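Local coordinates for uncharacterized protein Tfu_2867 (Thermobifida fusca, PDB 2QE6) that binds S-adenosylmethionine and is probably a methyltransferase, although its substrate has not been identified, at residues Met115-Gly120 against Thr130-Ala135; Val241-Leu246 against Gly261-Met266. The protein carries 1 engineered substitution. All blocks are in the same frame, centred on the assembly; numbering follows the deposited sequence.

Contact 1 and contact 2 sit at the two ends of one mixed seven-stranded sheet, in the strand order 3-2-1-4-5-7-6 of the Rossmann-like methyltransferases. Contact 1 comes first along the chain and packs helix 114-124 on the outermost strand 130-134, in the parallel part of the sheet. Contact 2 joins the end of strand 235-243, outermost at the other, antiparallel edge, to the start of its neighbour 265-271. Their centres lie about 28 Å apart on opposite sides of the chain's centre, and they do not touch. Both nevertheless border the cofactor site: contact 1 through Val116, beside Asp111, and Ala135, which touches S-adenosylmethionine; contact 2 through Thr244, near Asn61.

Contact 1 of 2, residues Met115-Gly120 against Thr130-Ala135; sequences MVLTHG and TAVFTA
Helix 114-124 and strand 130-134 are the last two elements of a right-handed beta-alpha-beta crossover that starts with strand 106-111, in the Rossmann-like fold of this S-adenosylmethionine-binding protein. The axes of the two short segments approach to 7.4 Å and run at 149° to each other, so the helix heads back almost antiparallel to the strand. Val132 points from the strand toward the helix and fills the interface. Its CG1 takes the crowded place between backbone N and carbonyl carbon (chi1 61°), a position that presents both methyls to the helix.

Leu117 meets the strand along its whole length. Its CB lies 3.4 Å from Thr134 OG1, where the two side chains cross at about a right angle. CG stands anti to the backbone N, and from there the chain forks: CD2 stays beside the same oxygen, whereas CD1 turns along the strand to Val132 CG1, 3.6 Å away, and also comes near Val132 O. A branched leucine suits this place because one fork reaches the valine and the other the threonine. On its other flank Val132 CG2 meets Val116 CG1 at 4.1 Å; Val116 also touches Asp111, a residue that binds S-adenosylmethionine, and so links this packing to the cofactor site. Gly120, one turn on from Val116, brings bare backbone up to Val132 CG1, and a CB there would run into Val116 O and lie close against Val132 CG1. Phe133, next along the strand, turns away from the helix and stacks on His146.

No direct hydrogen bond joins helix and strand, but one water does. It accepts from Leu117 N at 3.0 Å and from the hydroxyl of Thr134, whose OG1 lies 2.6 Å from the water oxygen.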
HETATM    1  N   MSE A 115       2.414  10.622 -12.025  1.00 35.66           N
HETATM    2  CA  MSE A 115       2.343  11.730 -11.101  1.00 35.49           C
HETATM    3  C   MSE A 115       3.111  11.480  -9.793  1.00 35.22           C
HETATM    4  O   MSE A 115       3.597  12.433  -9.190  1.00 37.63           O
HETATM    5  CB  MSE A 115       0.899  12.144 -10.775  1.00 35.81           C
HETATM    6  CG  MSE A 115       0.847  13.560 -10.173  1.00 46.14           C
HETATM    7 SE   MSE A 115      -0.960  14.013  -9.721  0.75 37.97          SE
HETATM    8  CE  MSE A 115      -1.543  14.328 -11.554  1.00 37.20           C
ATOM      9  N   VAL A 116       3.216  10.230  -9.369  1.00 35.17           N
ATOM     10  CA  VAL A 116       3.948   9.852  -8.137  1.00 36.89           C
ATOM     11  C   VAL A 116       5.432  10.181  -8.321  1.00 37.37           C
ATOM     12  O   VAL A 116       6.061  10.889  -7.499  1.00 38.24           O
ATOM     13  CB  VAL A 116       3.709   8.337  -7.774  1.00 34.48           C
ATOM     14  CG1 VAL A 116       4.565   7.886  -6.582  1.00 26.22           C
ATOM     15  CG2 VAL A 116       2.248   8.077  -7.477  1.00 32.14           C
ATOM     16  N   LEU A 117       5.983   9.748  -9.447  1.00 41.09           N
ATOM     17  CA  LEU A 117       7.370  10.118  -9.780  1.00 39.47           C
ATOM     18  C   LEU A 117       7.533  11.621  -9.937  1.00 40.52           C
ATOM     19  O   LEU A 117       8.512  12.202  -9.458  1.00 39.40           O
ATOM     20  CB  LEU A 117       7.848   9.416 -11.049  1.00 39.50           C
ATOM     21  CG  LEU A 117       9.271   9.713 -11.548  1.00 43.82           C
ATOM     22  CD1 LEU A 117      10.349   9.640 -10.423  1.00 39.24           C
ATOM     23  CD2 LEU A 117       9.622   8.801 -12.745  1.00 41.21           C
ATOM     24  N   THR A 118       6.587  12.268 -10.615  1.00 39.30           N
ATOM     25  CA  THR A 118       6.724  13.689 -10.842  1.00 40.21           C
ATOM     26  C   THR A 118       6.712  14.509  -9.550  1.00 39.87           C
ATOM     27  O   THR A 118       7.487  15.448  -9.409  1.00 36.22           O
ATOM     28  CB  THR A 118       5.669  14.214 -11.832  1.00 40.17           C
ATOM     29  OG1 THR A 118       5.706  13.392 -12.995  1.00 36.37           O
ATOM     30  CG2 THR A 118       5.986  15.659 -12.232  1.00 30.78           C
ATOM     31  N   HIS A 119       5.835  14.165  -8.619  1.00 39.58           N
ATOM     32  CA  HIS A 119       5.752  14.894  -7.356  1.00 39.83           C
ATOM     33  C   HIS A 119       6.973  14.568  -6.490  1.00 40.06           C
ATOM     34  O   HIS A 119       7.619  15.475  -5.904  1.00 39.96           O
ATOM     35  CB  HIS A 119       4.445  14.534  -6.608  1.00 40.91           C
ATOM     36  CG  HIS A 119       4.069  15.529  -5.546  1.00 46.37           C
ATOM     37  ND1 HIS A 119       2.771  15.712  -5.126  1.00 38.99           N
ATOM     38  CD2 HIS A 119       4.817  16.434  -4.863  1.00 45.49           C
ATOM     39  CE1 HIS A 119       2.739  16.655  -4.201  1.00 50.65           C
ATOM     40  NE2 HIS A 119       3.967  17.117  -4.030  1.00 46.56           N
ATOM     41  N   GLY A 120       7.298  13.280  -6.458  1.00 36.23           N
ATOM     42  CA  GLY A 120       8.271  12.709  -5.534  1.00 39.84           C
ATOM     43  C   GLY A 120       9.706  13.049  -5.858  1.00 41.22           C
ATOM     44  O   GLY A 120      10.505  13.253  -4.938  1.00 39.98           O
ATOM     45  N   THR A 130      16.354   7.463  -0.103  1.00 33.55           N
ATOM     46  CA  THR A 130      14.975   7.285  -0.551  1.00 31.39           C
ATOM     47  C   THR A 130      14.933   7.523  -2.052  1.00 31.94           C
ATOM     48  O   THR A 130      15.532   8.461  -2.554  1.00 31.21           O
ATOM     49  CB  THR A 130      14.026   8.241   0.214  1.00 31.46           C
ATOM     50  OG1 THR A 130      14.273   8.141   1.627  1.00 34.80           O
ATOM     51  CG2 THR A 130      12.594   7.910  -0.046  1.00 35.30           C
ATOM     52  N   ALA A 131      14.275   6.642  -2.780  1.00 30.97           N
ATOM     53  CA  ALA A 131      14.208   6.721  -4.235  1.00 32.32           C
ATOM     54  C   ALA A 131      12.779   6.388  -4.655  1.00 33.57           C
ATOM     55  O   ALA A 131      12.045   5.784  -3.876  1.00 31.23           O
ATOM     56  CB  ALA A 131      15.194   5.735  -4.868  1.00 32.78           C
ATOM     57  N   VAL A 132      12.388   6.841  -5.846  1.00 33.68           N
ATOM     58  CA  VAL A 132      11.056   6.608  -6.393  1.00 35.31           C
ATOM     59  C   VAL A 132      11.160   6.275  -7.877  1.00 35.58           C
ATOM     60  O   VAL A 132      11.977   6.829  -8.572  1.00 38.94           O
ATOM     61  CB  VAL A 132      10.104   7.827  -6.165  1.00 35.43           C
ATOM     62  CG1 VAL A 132      10.606   9.075  -6.841  1.00 37.38           C
ATOM     63  CG2 VAL A 132       8.650   7.489  -6.609  1.00 36.20           C
ATOM     64  N   PHE A 133      10.346   5.351  -8.365  1.00 39.23           N
ATOM     65  CA  PHE A 133      10.263   5.163  -9.803  1.00 39.95           C
ATOM     66  C   PHE A 133       8.925   4.606 -10.254  1.00 40.38           C
ATOM     67  O   PHE A 133       8.133   4.074  -9.456  1.00 38.76           O
ATOM     68  CB  PHE A 133      11.463   4.350 -10.342  1.00 41.18           C
ATOM     69  CG  PHE A 133      11.497   2.898  -9.925  1.00 41.33           C
ATOM     70  CD1 PHE A 133      12.119   2.507  -8.740  1.00 42.76           C
ATOM     71  CD2 PHE A 133      10.972   1.910 -10.760  1.00 43.45           C
ATOM     72  CE1 PHE A 133      12.184   1.146  -8.377  1.00 37.68           C
ATOM     73  CE2 PHE A 133      11.047   0.556 -10.420  1.00 34.48           C
ATOM     74  CZ  PHE A 133      11.649   0.176  -9.223  1.00 42.27           C
ATOM     75  N   THR A 134       8.660   4.771 -11.552  1.00 40.90           N
ATOM     76  CA  THR A 134       7.404   4.310 -12.157  1.00 39.42           C
ATOM     77  C   THR A 134       7.603   2.879 -12.675  1.00 38.83           C
ATOM     78  O   THR A 134       8.574   2.583 -13.337  1.00 36.35           O
ATOM     79  CB  THR A 134       6.970   5.277 -13.280  1.00 40.06           C
ATOM     80  OG1 THR A 134       6.930   6.611 -12.755  1.00 39.40           O
ATOM     81  CG2 THR A 134       5.604   4.915 -13.843  1.00 37.84           C
ATOM     82  N   ALA A 135       6.700   1.973 -12.316  1.00 36.15           N
ATOM     83  CA  ALA A 135       6.776   0.645 -12.846  1.00 36.25           C
ATOM     84  C   ALA A 135       5.477  -0.055 -12.507  1.00 35.50           C
ATOM     85  O   ALA A 135       4.695   0.408 -11.668  1.00 34.98           O
ATOM     86  CB  ALA A 135       7.965  -0.112 -12.271  1.00 36.21           C
TER
HETATM   87  O   HOH W   1       5.414   7.035 -10.663  1.00 33.88           O

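Contact 2 of 2, residues Val241-Leu246 against Gly261-Met266; sequences VVYTAL and GEQLGM
At the antiparallel edge of the sheet, where strand 235-243 turns into a 3-10 segment, the chain packs against the start of strand 265-271 largely through the ring of Tyr243. The CE methyl of Met266, a selenomethionine, makes a CH-pi contact over the centre of one face, 3.7 Å from the ring centroid; with SE oblique at 5.2 Å this is a Met-aromatic contact. Gln263 CG makes a second CH-pi contact over the opposite face, offset toward the rim, and Gly265 O approaches the ring's edge in plane. Beyond the contact, Tyr243 OH is hydrogen-bonded to Thr200 OG1.

In this Rossmann-like sheet Tyr243 and Met266 form a non-hydrogen-bonded pair, CA atoms 4.1 Å apart. Their side chains diverge there, but methionine's long, unbranched chain, extended beyond CG (chi2 -157°, chi3 174°), carries CE over the ring. An alanine at Tyr243 would remove the ring and hydroxyl, and would probably loosen Met266 and Gln263.

Thr244 N donates to Gly265 O at 3.0 Å, from above the carbonyl plane, while Thr244 CG2 packs against Met266 C. A water bridges the segments: it donates to Glu262 O, accepts from Ala245 N, and bonds to Thr244 OG1 at 2.7 Å.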
ATOM      1  N   VAL A 241      -4.085 -11.394  10.478  1.00 33.84           N
ATOM      2  CA  VAL A 241      -4.782 -10.629   9.462  1.00 35.27           C
ATOM      3  C   VAL A 241      -6.103 -10.159  10.088  1.00 34.23           C
ATOM      4  O   VAL A 241      -6.957 -10.967  10.429  1.00 32.47           O
ATOM      5  CB  VAL A 241      -4.995 -11.454   8.172  1.00 36.90           C
ATOM      6  CG1 VAL A 241      -5.829 -10.712   7.179  1.00 31.49           C
ATOM      7  CG2 VAL A 241      -3.615 -11.817   7.545  1.00 38.95           C
ATOM      8  N   VAL A 242      -6.220  -8.854  10.310  1.00 35.53           N
ATOM      9  CA  VAL A 242      -7.358  -8.279  11.057  1.00 34.76           C
ATOM     10  C   VAL A 242      -7.774  -6.977  10.405  1.00 35.01           C
ATOM     11  O   VAL A 242      -7.004  -6.406   9.620  1.00 35.02           O
ATOM     12  CB  VAL A 242      -6.989  -8.000  12.516  1.00 38.08           C
ATOM     13  CG1 VAL A 242      -6.657  -9.305  13.247  1.00 34.57           C
ATOM     14  CG2 VAL A 242      -5.820  -6.964  12.614  1.00 29.15           C
ATOM     15  N   TYR A 243      -8.995  -6.509  10.698  1.00 32.23           N
ATOM     16  CA  TYR A 243      -9.440  -5.222  10.187  1.00 33.12           C
ATOM     17  C   TYR A 243      -8.344  -4.178  10.486  1.00 35.30           C
ATOM     18  O   TYR A 243      -7.676  -4.228  11.495  1.00 34.15           O
ATOM     19  CB  TYR A 243     -10.781  -4.823  10.788  1.00 34.37           C
ATOM     20  CG  TYR A 243     -11.979  -5.633  10.310  1.00 32.49           C
ATOM     21  CD1 TYR A 243     -12.337  -5.662   8.965  1.00 28.97           C
ATOM     22  CD2 TYR A 243     -12.748  -6.359  11.199  1.00 31.60           C
ATOM     23  CE1 TYR A 243     -13.472  -6.381   8.516  1.00 33.81           C
ATOM     24  CE2 TYR A 243     -13.877  -7.076  10.762  1.00 33.16           C
ATOM     25  CZ  TYR A 243     -14.227  -7.072   9.413  1.00 27.92           C
ATOM     26  OH  TYR A 243     -15.328  -7.760   8.950  1.00 37.96           O
ATOM     27  N   THR A 244      -8.115  -3.271   9.556  1.00 35.20           N
ATOM     28  CA  THR A 244      -6.979  -2.368   9.653  1.00 34.84           C
ATOM     29  C   THR A 244      -6.873  -1.616  11.013  1.00 36.67           C
ATOM     30  O   THR A 244      -5.767  -1.496  11.539  1.00 34.79           O
ATOM     31  CB  THR A 244      -6.918  -1.368   8.417  1.00 36.80           C
ATOM     32  OG1 THR A 244      -8.177  -0.682   8.271  1.00 33.19           O
ATOM     33  CG2 THR A 244      -6.601  -2.102   7.124  1.00 35.19           C
ATOM     34  N   ALA A 245      -7.987  -1.148  11.589  1.00 35.82           N
ATOM     35  CA  ALA A 245      -7.948  -0.386  12.843  1.00 34.65           C
ATOM     36  C   ALA A 245      -7.556  -1.261  14.075  1.00 35.04           C
ATOM     37  O   ALA A 245      -7.192  -0.732  15.131  1.00 37.01           O
ATOM     38  CB  ALA A 245      -9.279   0.274  13.086  1.00 35.39           C
ATOM     39  N   LEU A 246      -7.677  -2.586  13.911  1.00 35.31           N
ATOM     40  CA  LEU A 246      -7.389  -3.562  14.955  1.00 35.41           C
ATOM     41  C   LEU A 246      -5.923  -4.029  14.934  1.00 35.59           C
ATOM     42  O   LEU A 246      -5.494  -4.779  15.814  1.00 33.13           O
ATOM     43  CB  LEU A 246      -8.330  -4.782  14.797  1.00 33.93           C
ATOM     44  CG  LEU A 246      -9.839  -4.557  14.923  1.00 36.08           C
ATOM     45  CD1 LEU A 246     -10.638  -5.884  14.813  1.00 30.54           C
ATOM     46  CD2 LEU A 246     -10.200  -3.853  16.225  1.00 35.18           C
ATOM     47  N   GLY A 261     -16.912   1.837   7.831  1.00 30.04           N
ATOM     48  CA  GLY A 261     -15.614   2.220   7.253  1.00 34.31           C
ATOM     49  C   GLY A 261     -14.403   1.481   7.819  1.00 33.66           C
ATOM     50  O   GLY A 261     -13.375   1.328   7.143  1.00 36.10           O
ATOM     51  N   GLU A 262     -14.518   1.046   9.075  1.00 34.71           N
ATOM     52  CA  GLU A 262     -13.492   0.239   9.738  1.00 35.07           C
ATOM     53  C   GLU A 262     -13.574  -1.255   9.354  1.00 34.25           C
ATOM     54  O   GLU A 262     -12.743  -2.054   9.794  1.00 38.04           O
ATOM     55  CB  GLU A 262     -13.576   0.440  11.254  1.00 34.24           C
ATOM     56  CG  GLU A 262     -13.159   1.847  11.676  1.00 34.81           C
ATOM     57  CD  GLU A 262     -13.457   2.132  13.146  1.00 40.82           C
ATOM     58  OE1 GLU A 262     -14.582   1.841  13.607  1.00 35.93           O
ATOM     59  OE2 GLU A 262     -12.567   2.647  13.843  1.00 54.94           O
ATOM     60  N   GLN A 263     -14.553  -1.636   8.539  1.00 35.02           N
ATOM     61  CA  GLN A 263     -14.686  -3.048   8.113  1.00 36.01           C
ATOM     62  C   GLN A 263     -14.507  -3.305   6.613  1.00 36.52           C
ATOM     63  O   GLN A 263     -14.880  -4.380   6.097  1.00 35.28           O
ATOM     64  CB  GLN A 263     -16.032  -3.584   8.555  1.00 35.66           C
ATOM     65  CG  GLN A 263     -16.136  -3.671  10.073  1.00 41.16           C
ATOM     66  CD  GLN A 263     -17.523  -3.925  10.477  1.00 39.73           C
ATOM     67  OE1 GLN A 263     -17.867  -5.037  10.774  1.00 45.73           O
ATOM     68  NE2 GLN A 263     -18.355  -2.903  10.434  1.00 44.39           N
ATOM     69  N   LEU A 264     -13.904  -2.337   5.927  1.00 31.34           N
ATOM     70  CA  LEU A 264     -13.661  -2.424   4.497  1.00 31.62           C
ATOM     71  C   LEU A 264     -12.316  -3.090   4.155  1.00 34.86           C
ATOM     72  O   LEU A 264     -12.199  -3.701   3.115  1.00 36.11           O
ATOM     73  CB  LEU A 264     -13.758  -1.016   3.829  1.00 32.64           C
ATOM     74  CG  LEU A 264     -15.184  -0.487   3.586  1.00 35.34           C
ATOM     75  CD1 LEU A 264     -15.114   0.977   3.069  1.00 33.05           C
ATOM     76  CD2 LEU A 264     -15.993  -1.377   2.690  1.00 36.12           C
ATOM     77  N   GLY A 265     -11.309  -2.962   5.020  1.00 32.27           N
ATOM     78  CA  GLY A 265     -10.009  -3.550   4.763  1.00 33.27           C
ATOM     79  C   GLY A 265      -9.358  -4.265   5.922  1.00 34.28           C
ATOM     80  O   GLY A 265      -9.700  -4.013   7.100  1.00 35.68           O
HETATM   81  N   MSE A 266      -8.418  -5.162   5.579  1.00 34.39           N
HETATM   82  CA  MSE A 266      -7.594  -5.865   6.581  1.00 33.24           C
HETATM   83  C   MSE A 266      -6.131  -5.629   6.339  1.00 33.71           C
HETATM   84  O   MSE A 266      -5.746  -5.306   5.252  1.00 36.73           O
HETATM   85  CB  MSE A 266      -7.869  -7.365   6.597  1.00 33.40           C
HETATM   86  CG  MSE A 266      -9.230  -7.691   7.153  1.00 37.60           C
HETATM   87 SE   MSE A 266      -9.432  -9.430   7.846  0.75 31.38          SE
HETATM   88  CE  MSE A 266     -11.183  -9.294   8.586  1.00 31.85           C
TER
HETATM   89  O   HOH W   2     -10.253  -0.693  10.063  1.00 22.16           O